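Local coordinates for protein aryl esterase (Mycobacterium smegmatis, PDB 2Q0Q) that hydrolyses aryl esters as a member of the SGNH hydrolase family and also catalyses acyl transfer to alcohols in water, at residues V32-F46 and N201-R213. Numbering follows the deposited sequence.
Sequences VRWTGVLAQQLGADF and NRDLGVALAEQVR
R213 NH2 shows how one nitrogen can bridge two helices: it gives a short but bent, weak bond to Q41 O (2.6 Å) and another to a water (2.9 Å) that donates in turn to Q41 OE1. At the other end of the contact, N201 OD1 meets W34 N, in the first turn of helix 34-42, through a weak, bent bond (3.0 Å, 133°), while T197 O is the partner of ND2. The same OD1 lies at the edge of the W34 indole, near the ring plane. With CG set between its backbone N and carbonyl carbon (chi1 68°), W34 lays its ring against helix 201-213 as a knob among N201, L204, G205 and L208. L204 CD2 sits almost squarely above the five-membered ring, 3.7 Å from its centroid, and L208 CD1 makes a second CH-pi contact over the six-membered ring; T35 CG2 lies over the opposite face, toward its rim. G205 lets the backbones close in, its CA 4.5 Å from L38 CA, and V37 CG1 rests 3.9 Å from G205 CA. One turn after W34, L38 CD1 enters the next hole, among G205, L208, A209 and V212, 3.3 Å from A209 N. W34, L38 and V212 also touch strand 3-9. The two neighbouring helices, their segment axes 7.6 Å apart at closest approach and crossing at -44°, thus pack knobs-into-holes on one face of the parallel sheet, as in the three-layer alpha/beta/alpha SGNH hydrolase fold.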
loop_
_atom_site.group_PDB
_atom_site.type_symbol
_atom_site.label_atom_id
_atom_site.label_comp_id
_atom_site.label_asym_id
_atom_site.label_seq_id
_atom_site.Cartn_x
_atom_site.Cartn_y
_atom_site.Cartn_z
ATOM N N VAL G 32 -30.224 14.927 28.488
ATOM C CA VAL G 32 -30.033 13.728 29.290
ATOM C C VAL G 32 -28.663 13.098 29.117
ATOM O O VAL G 32 -28.054 12.659 30.087
ATOM C CB VAL G 32 -31.151 12.692 29.017
ATOM C CG1 VAL G 32 -30.887 11.394 29.769
ATOM C CG2 VAL G 32 -32.509 13.291 29.406
ATOM N N ARG G 33 -28.159 13.054 27.887
ATOM C CA ARG G 33 -26.784 12.640 27.698
ATOM C C ARG G 33 -25.834 13.580 28.465
ATOM O O ARG G 33 -26.153 14.730 28.729
ATOM C CB ARG G 33 -26.453 12.506 26.203
ATOM C CG ARG G 33 -26.677 13.723 25.298
ATOM C CD ARG G 33 -26.559 13.250 23.874
ATOM N NE ARG G 33 -26.544 14.354 22.916
ATOM C CZ ARG G 33 -27.555 14.732 22.137
ATOM N NH1 ARG G 33 -28.728 14.121 22.196
ATOM N NH2 ARG G 33 -27.381 15.742 21.303
ATOM N N TRP G 34 -24.687 13.057 28.878
ATOM C CA TRP G 34 -23.811 13.804 29.784
ATOM C C TRP G 34 -23.223 15.055 29.157
ATOM O O TRP G 34 -22.944 16.022 29.861
ATOM C CB TRP G 34 -22.706 12.906 30.383
ATOM C CG TRP G 34 -21.643 12.406 29.434
ATOM C CD1 TRP G 34 -21.544 11.160 28.882
ATOM C CD2 TRP G 34 -20.505 13.133 28.981
ATOM N NE1 TRP G 34 -20.427 11.076 28.093
ATOM C CE2 TRP G 34 -19.777 12.279 28.119
ATOM C CE3 TRP G 34 -20.045 14.448 29.184
ATOM C CZ2 TRP G 34 -18.601 12.684 27.491
ATOM C CZ3 TRP G 34 -18.884 14.847 28.556
ATOM C CH2 TRP G 34 -18.174 13.971 27.720
ATOM N N THR G 35 -23.062 15.053 27.829
ATOM C CA THR G 35 -22.596 16.256 27.128
ATOM C C THR G 35 -23.598 17.417 27.301
ATOM O O THR G 35 -23.214 18.589 27.394
ATOM C CB THR G 35 -22.319 15.985 25.612
ATOM O OG1 THR G 35 -23.482 15.427 24.984
ATOM C CG2 THR G 35 -21.183 15.021 25.470
ATOM N N GLY G 36 -24.884 17.077 27.329
ATOM C CA GLY G 36 -25.940 18.058 27.571
ATOM C C GLY G 36 -25.987 18.524 29.010
ATOM O O GLY G 36 -26.107 19.721 29.253
ATOM N N VAL G 37 -25.877 17.579 29.953
ATOM C CA VAL G 37 -25.790 17.891 31.384
ATOM C C VAL G 37 -24.572 18.775 31.663
ATOM O O VAL G 37 -24.668 19.752 32.426
ATOM C CB VAL G 37 -25.709 16.619 32.238
ATOM C CG1 VAL G 37 -25.446 16.996 33.681
ATOM C CG2 VAL G 37 -26.991 15.809 32.078
ATOM N N LEU G 38 -23.456 18.474 30.974
ATOM C CA LEU G 38 -22.265 19.314 31.053
ATOM C C LEU G 38 -22.591 20.743 30.615
ATOM O O LEU G 38 -22.253 21.695 31.307
ATOM C CB LEU G 38 -21.117 18.729 30.206
ATOM C CG LEU G 38 -19.787 19.491 30.164
ATOM C CD1 LEU G 38 -19.142 19.655 31.509
ATOM C CD2 LEU G 38 -18.844 18.763 29.243
ATOM N N ALA G 39 -23.263 20.878 29.473
ATOM C CA ALA G 39 -23.578 22.193 28.915
ATOM C C ALA G 39 -24.486 23.006 29.849
ATOM O O ALA G 39 -24.251 24.210 30.055
ATOM C CB ALA G 39 -24.208 22.035 27.533
ATOM N N GLN G 40 -25.522 22.334 30.381
ATOM C CA GLN G 40 -26.460 22.898 31.382
ATOM C C GLN G 40 -25.704 23.419 32.588
ATOM O O GLN G 40 -25.908 24.551 33.042
ATOM C CB GLN G 40 -27.417 21.830 31.942
ATOM C CG GLN G 40 -28.527 21.326 31.045
ATOM C CD GLN G 40 -29.214 20.084 31.657
ATOM O OE1 GLN G 40 -29.464 20.027 32.872
ATOM N NE2 GLN G 40 -29.502 19.088 30.818
ATOM N N GLN G 41 -24.857 22.550 33.124
ATOM C CA GLN G 41 -24.152 22.828 34.361
ATOM C C GLN G 41 -23.164 23.972 34.186
ATOM O O GLN G 41 -22.997 24.781 35.090
ATOM C CB GLN G 41 -23.445 21.568 34.867
ATOM C CG GLN G 41 -24.402 20.487 35.362
ATOM C CD GLN G 41 -25.078 20.846 36.664
ATOM O OE1 GLN G 41 -24.425 21.114 37.668
ATOM N NE2 GLN G 41 -26.399 20.830 36.655
ATOM N N LEU G 42 -22.518 24.041 33.029
ATOM C CA LEU G 42 -21.522 25.071 32.776
ATOM C C LEU G 42 -22.167 26.426 32.478
ATOM O O LEU G 42 -21.676 27.461 32.918
ATOM C CB LEU G 42 -20.632 24.647 31.615
ATOM C CG LEU G 42 -19.588 23.587 31.918
ATOM C CD1 LEU G 42 -18.919 23.101 30.626
ATOM C CD2 LEU G 42 -18.567 24.111 32.945
ATOM N N GLY G 43 -23.255 26.408 31.720
ATOM C CA GLY G 43 -23.995 27.626 31.415
ATOM C C GLY G 43 -23.425 28.383 30.244
ATOM O O GLY G 43 -22.543 27.895 29.530
ATOM N N ALA G 44 -23.948 29.589 30.048
ATOM C CA ALA G 44 -23.735 30.343 28.829
ATOM C C ALA G 44 -22.320 30.923 28.641
ATOM O O ALA G 44 -21.992 31.394 27.544
ATOM C CB ALA G 44 -24.791 31.456 28.719
ATOM N N ASP G 45 -21.486 30.895 29.685
ATOM C CA ASP G 45 -20.072 31.250 29.518
ATOM C C ASP G 45 -19.290 30.147 28.788
ATOM O O ASP G 45 -18.129 30.351 28.423
ATOM C CB ASP G 45 -19.396 31.563 30.857
ATOM C CG ASP G 45 -19.745 32.952 31.399
ATOM O OD1 ASP G 45 -20.221 33.808 30.628
ATOM O OD2 ASP G 45 -19.528 33.170 32.616
ATOM N N PHE G 46 -19.925 28.997 28.559
ATOM C CA PHE G 46 -19.293 27.875 27.862
ATOM C C PHE G 46 -20.151 27.345 26.730
ATOM O O PHE G 46 -21.374 27.495 26.732
ATOM C CB PHE G 46 -19.037 26.721 28.844
ATOM C CG PHE G 46 -18.111 27.075 29.964
ATOM C CD1 PHE G 46 -16.768 26.738 29.909
ATOM C CD2 PHE G 46 -18.582 27.771 31.067
ATOM C CE1 PHE G 46 -15.909 27.078 30.966
ATOM C CE2 PHE G 46 -17.742 28.111 32.106
ATOM C CZ PHE G 46 -16.397 27.768 32.051
ATOM N N ASN G 201 -25.278 9.231 33.209
ATOM C CA ASN G 201 -25.032 10.409 32.367
ATOM C C ASN G 201 -25.032 11.679 33.204
ATOM O O ASN G 201 -24.147 12.532 33.108
ATOM C CB ASN G 201 -26.089 10.529 31.277
ATOM C CG ASN G 201 -25.760 9.703 30.065
ATOM O OD1 ASN G 201 -24.872 10.065 29.300
ATOM N ND2 ASN G 201 -26.465 8.567 29.897
ATOM N N ARG G 202 -26.031 11.792 34.064
ATOM C CA ARG G 202 -26.139 12.962 34.921
ATOM C C ARG G 202 -24.927 13.139 35.851
ATOM O O ARG G 202 -24.378 14.235 35.963
ATOM C CB ARG G 202 -27.434 12.871 35.717
ATOM C CG ARG G 202 -27.681 13.975 36.719
ATOM C CD ARG G 202 -28.204 15.154 36.008
ATOM N NE ARG G 202 -28.331 16.295 36.895
ATOM C CZ ARG G 202 -28.782 17.480 36.500
ATOM N NH1 ARG G 202 -29.153 17.669 35.244
ATOM N NH2 ARG G 202 -28.876 18.469 37.375
ATOM N N ASP G 203 -24.514 12.075 36.531
ATOM C CA ASP G 203 -23.391 12.188 37.453
ATOM C C ASP G 203 -22.072 12.524 36.753
ATOM O O ASP G 203 -21.251 13.282 37.297
ATOM C CB ASP G 203 -23.203 10.888 38.249
ATOM C CG ASP G 203 -24.342 10.607 39.224
ATOM O OD1 ASP G 203 -25.004 11.553 39.712
ATOM O OD2 ASP G 203 -24.560 9.413 39.527
ATOM N N LEU G 204 -21.858 11.918 35.586
ATOM C CA LEU G 204 -20.639 12.170 34.812
ATOM C C LEU G 204 -20.588 13.631 34.345
ATOM O O LEU G 204 -19.539 14.279 34.407
ATOM C CB LEU G 204 -20.533 11.238 33.600
ATOM C CG LEU G 204 -19.166 11.303 32.894
ATOM C CD1 LEU G 204 -18.038 10.917 33.859
ATOM C CD2 LEU G 204 -19.133 10.449 31.677
ATOM N N GLY G 205 -21.724 14.129 33.878
ATOM C CA GLY G 205 -21.855 15.546 33.478
ATOM C C GLY G 205 -21.568 16.574 34.575
ATOM O O GLY G 205 -20.906 17.607 34.340
ATOM N N VAL G 206 -22.075 16.288 35.771
ATOM C CA VAL G 206 -21.887 17.159 36.947
ATOM C C VAL G 206 -20.426 17.154 37.485
ATOM O O VAL G 206 -19.904 18.182 38.008
ATOM C CB VAL G 206 -22.852 16.761 38.070
ATOM C CG1 VAL G 206 -22.388 17.308 39.397
ATOM C CG2 VAL G 206 -24.267 17.229 37.741
ATOM N N ALA G 207 -19.777 15.989 37.294
ATOM C CA ALA G 207 -18.397 15.865 37.722
ATOM C C ALA G 207 -17.488 16.571 36.739
ATOM O O ALA G 207 -16.564 17.261 37.150
ATOM C CB ALA G 207 -18.026 14.427 37.801
ATOM N N LEU G 208 -17.742 16.342 35.451
ATOM C CA LEU G 208 -16.925 16.969 34.400
ATOM C C LEU G 208 -17.112 18.486 34.346
ATOM O O LEU G 208 -16.187 19.215 33.937
ATOM C CB LEU G 208 -17.197 16.332 33.024
ATOM C CG LEU G 208 -16.609 14.925 32.803
ATOM C CD1 LEU G 208 -17.151 14.261 31.521
ATOM C CD2 LEU G 208 -15.065 14.934 32.803
ATOM N N ALA G 209 -18.316 18.965 34.675
ATOM C CA ALA G 209 -18.559 20.412 34.742
ATOM C C ALA G 209 -17.562 21.021 35.745
ATOM O O ALA G 209 -16.917 22.022 35.451
ATOM C CB ALA G 209 -19.988 20.689 35.147
ATOM N N GLU G 210 -17.400 20.402 36.913
ATOM C CA GLU G 210 -16.404 20.882 37.862
ATOM C C GLU G 210 -14.979 20.822 37.279
ATOM O O GLU G 210 -14.172 21.733 37.463
ATOM C CB GLU G 210 -16.521 20.067 39.172
ATOM C CG GLU G 210 -15.562 20.502 40.266
ATOM C CD GLU G 210 -14.195 19.799 40.211
ATOM O OE1 GLU G 210 -14.109 18.673 39.644
ATOM O OE2 GLU G 210 -13.191 20.510 40.629
ATOM N N GLN G 211 -14.679 19.740 36.570
ATOM C CA GLN G 211 -13.362 19.574 35.990
ATOM C C GLN G 211 -13.086 20.688 34.974
ATOM O O GLN G 211 -12.013 21.280 35.001
ATOM C CB GLN G 211 -13.256 18.215 35.305
ATOM C CG GLN G 211 -13.229 17.066 36.284
ATOM C CD GLN G 211 -11.868 16.935 36.907
ATOM O OE1 GLN G 211 -10.906 16.574 36.213
ATOM N NE2 GLN G 211 -11.754 17.296 38.186
ATOM N N VAL G 212 -14.053 20.957 34.089
ATOM C CA VAL G 212 -13.922 22.020 33.088
ATOM C C VAL G 212 -13.677 23.383 33.721
ATOM O O VAL G 212 -12.761 24.105 33.320
ATOM C CB VAL G 212 -15.164 22.089 32.194
ATOM C CG1 VAL G 212 -15.147 23.370 31.328
ATOM C CG2 VAL G 212 -15.211 20.870 31.292
ATOM N N ARG G 213 -14.489 23.754 34.702
ATOM C CA ARG G 213 -14.288 25.045 35.333
ATOM C C ARG G 213 -12.925 25.109 36.012
ATOM O O ARG G 213 -12.320 26.170 36.098
ATOM C CB ARG G 213 -15.361 25.319 36.371
ATOM C CG ARG G 213 -16.758 25.507 35.832
ATOM C CD ARG G 213 -17.703 25.731 36.998
ATOM N NE ARG G 213 -19.087 25.433 36.642
ATOM C CZ ARG G 213 -19.776 24.355 37.025
ATOM N NH1 ARG G 213 -19.270 23.408 37.828
ATOM N NH2 ARG G 213 -21.018 24.233 36.610
HETATM O O HOH W 1 -22.444 22.462 38.331
#